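Local atomic coordinates of Emp46p (Saccharomyces cerevisiae, PDB entry 2A6V), a protein that serves as a cargo receptor with a legume-like lectin domain for carbohydrate recognition and is involved in the secretion of glycoproteins. Residues F182-R185 with K186-F189. Residues are numbered along the deposited sequence; the frame is centred on the assembly and turned at random.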
ATOM      1  N   PHE A 182      10.289   7.372   7.672  1.00 13.97           N
ATOM      2  CA  PHE A 182      11.211   8.161   6.880  1.00 14.64           C
ATOM      3  C   PHE A 182      10.580   9.443   6.378  1.00 16.34           C
ATOM      4  O   PHE A 182       9.354   9.592   6.380  1.00 15.51           O
ATOM      5  CB  PHE A 182      11.773   7.355   5.702  1.00 14.38           C
ATOM      6  CG  PHE A 182      10.742   6.984   4.665  1.00 13.03           C
ATOM      7  CD1 PHE A 182      10.420   7.850   3.644  1.00 14.56           C
ATOM      8  CD2 PHE A 182      10.149   5.725   4.681  1.00 13.92           C
ATOM      9  CE1 PHE A 182       9.471   7.492   2.681  1.00 15.17           C
ATOM     10  CE2 PHE A 182       9.213   5.372   3.735  1.00 15.08           C
ATOM     11  CZ  PHE A 182       8.885   6.253   2.735  1.00 14.30           C
ATOM     12  N   GLN A 183      11.426  10.387   5.975  1.00 17.61           N
ATOM     13  CA  GLN A 183      10.999  11.577   5.248  1.00 18.64           C
ATOM     14  C   GLN A 183      11.932  11.747   4.062  1.00 19.19           C
ATOM     15  O   GLN A 183      13.097  11.330   4.113  1.00 20.51           O
ATOM     16  CB  GLN A 183      11.020  12.847   6.115  1.00 19.79           C
ATOM     17  CG  GLN A 183      10.203  12.763   7.385  1.00 22.41           C
ATOM     18  CD  GLN A 183      10.043  14.112   8.081  1.00 27.16           C
ATOM     19  OE1 GLN A 183       9.521  15.063   7.497  1.00 29.40           O
ATOM     20  NE2 GLN A 183      10.477  14.183   9.340  1.00 30.26           N
ATOM     21  N   THR A 184      11.413  12.311   2.991  1.00 19.44           N
ATOM     22  CA  THR A 184      12.163  12.408   1.742  1.00 20.27           C
ATOM     23  C   THR A 184      11.594  13.516   0.875  1.00 20.83           C
ATOM     24  O   THR A 184      10.434  13.906   1.026  1.00 19.93           O
ATOM     25  CB  THR A 184      12.097  11.064   0.974  1.00 20.35           C
ATOM     26  OG1 THR A 184      12.854  11.146  -0.243  1.00 22.79           O
ATOM     27  CG2 THR A 184      10.668  10.736   0.523  1.00 21.28           C
ATOM     28  N   ARG A 185      12.414  14.002  -0.051  1.00 21.81           N
ATOM     29  CA  ARG A 185      11.969  14.922  -1.094  1.00 23.29           C
ATOM     30  C   ARG A 185      12.226  14.336  -2.493  1.00 24.01           C
ATOM     31  O   ARG A 185      12.084  15.027  -3.494  1.00 25.55           O
ATOM     32  CB  ARG A 185      12.660  16.270  -0.910  1.00 23.05           C
ATOM     33  CG  ARG A 185      12.036  17.098   0.182  1.00 23.36           C
ATOM     34  CD  ARG A 185      12.572  18.501   0.293  1.00 23.61           C
ATOM     35  NE  ARG A 185      11.681  19.350   1.096  1.00 22.37           N
ATOM     36  CZ  ARG A 185      11.818  19.598   2.389  1.00 22.90           C
ATOM     37  NH1 ARG A 185      12.818  19.080   3.091  1.00 24.47           N
ATOM     38  NH2 ARG A 185      10.948  20.383   2.998  1.00 24.31           N
ATOM     39  N   LYS A 186      12.538  13.039  -2.549  1.00 25.54           N
ATOM     40  CA  LYS A 186      12.883  12.352  -3.797  1.00 26.57           C
ATOM     41  C   LYS A 186      11.679  11.968  -4.655  1.00 26.47           C
ATOM     42  O   LYS A 186      11.814  11.767  -5.865  1.00 26.95           O
ATOM     43  CB  LYS A 186      13.666  11.070  -3.490  1.00 26.92           C
ATOM     44  CG  LYS A 186      15.026  11.292  -2.864  1.00 29.48           C
ATOM     45  CD  LYS A 186      15.872  10.019  -2.901  1.00 32.24           C
ATOM     46  CE  LYS A 186      17.327  10.314  -2.535  1.00 33.96           C
ATOM     47  NZ  LYS A 186      18.146   9.070  -2.435  1.00 35.24           N
ATOM     48  N   VAL A 187      10.522  11.801  -4.024  1.00 26.50           N
ATOM     49  CA  VAL A 187       9.303  11.431  -4.741  1.00 26.31           C
ATOM     50  C   VAL A 187       8.597  12.727  -5.163  1.00 26.61           C
ATOM     51  O   VAL A 187       8.061  13.446  -4.322  1.00 26.98           O
ATOM     52  CB  VAL A 187       8.366  10.542  -3.878  1.00 26.30           C
ATOM     53  CG1 VAL A 187       7.324   9.851  -4.754  1.00 25.34           C
ATOM     54  CG2 VAL A 187       9.155   9.504  -3.087  1.00 25.41           C
ATOM     55  N   LYS A 188       8.614  13.025  -6.459  1.00 26.84           N
ATOM     56  CA  LYS A 188       8.047  14.274  -6.962  1.00 27.35           C
ATOM     57  C   LYS A 188       6.912  14.093  -7.967  1.00 27.18           C
ATOM     58  O   LYS A 188       6.184  15.037  -8.241  1.00 26.12           O
ATOM     59  CB  LYS A 188       9.142  15.117  -7.613  1.00 27.77           C
ATOM     60  CG  LYS A 188      10.177  15.621  -6.639  1.00 29.34           C
ATOM     61  CD  LYS A 188      11.305  16.338  -7.356  1.00 31.52           C
ATOM     62  CE  LYS A 188      12.654  16.059  -6.708  1.00 32.71           C
ATOM     63  NZ  LYS A 188      12.879  16.958  -5.546  1.00 34.84           N
ATOM     64  N   PHE A 189       6.755  12.903  -8.538  1.00 27.08           N
ATOM     65  CA  PHE A 189       5.808  12.752  -9.641  1.00 27.73           C
ATOM     66  C   PHE A 189       4.345  13.046  -9.283  1.00 28.05           C
ATOM     67  O   PHE A 189       3.563  13.430 -10.155  1.00 28.69           O
ATOM     68  CB  PHE A 189       5.957  11.379 -10.316  1.00 27.60           C
ATOM     69  CG  PHE A 189       5.454  10.229  -9.495  1.00 27.43           C
ATOM     70  CD1 PHE A 189       4.133   9.831  -9.577  1.00 27.93           C
ATOM     71  CD2 PHE A 189       6.317   9.520  -8.666  1.00 27.43           C
ATOM     72  CE1 PHE A 189       3.676   8.762  -8.837  1.00 27.62           C
ATOM     73  CE2 PHE A 189       5.851   8.459  -7.914  1.00 26.27           C
ATOM     74  CZ  PHE A 189       4.533   8.081  -8.010  1.00 26.68           C
TER
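Two hydrogen bonds, one at T184 and one at R185, brace the bend where the chain leaves its strand for K186-F189. In the first, the backbone N of K186 donates to OG1 of T184 over 3.0 Å and nearly straight, at 165°. Threonine suits this place because its two branches part ways: with OG1 opposite the backbone N (chi1 -179°), the hydroxyl accepts the N-H two residues on, an ST turn, while the methyl is left for apolar packing. CB of K186 also lies against that hydroxyl oxygen, 3.3 Å from OG1 of T184. The second bond runs from NZ of K188 to O of R185, 2.9 Å long; the ammonium sits 24° off the carbonyl plane. K188 gets there by bending its long chain at its third and fourth torsions, which brings CE close beside the same oxygen.

Apolar contact is slight: CG2 of T184 and CG2 of V187 meet at 4.1 Å. Branched V187 is buried and packs inward on L129 of strand 124-131, whereas charged R185, K186 and K188 lie at the surface, where R185 NH2 bonds O of D168. The turn thus ends edge strand 179-184, paired with strand 171-176 in one sheet of the lectin beta sandwich, and leads V187 against the opposing sheet.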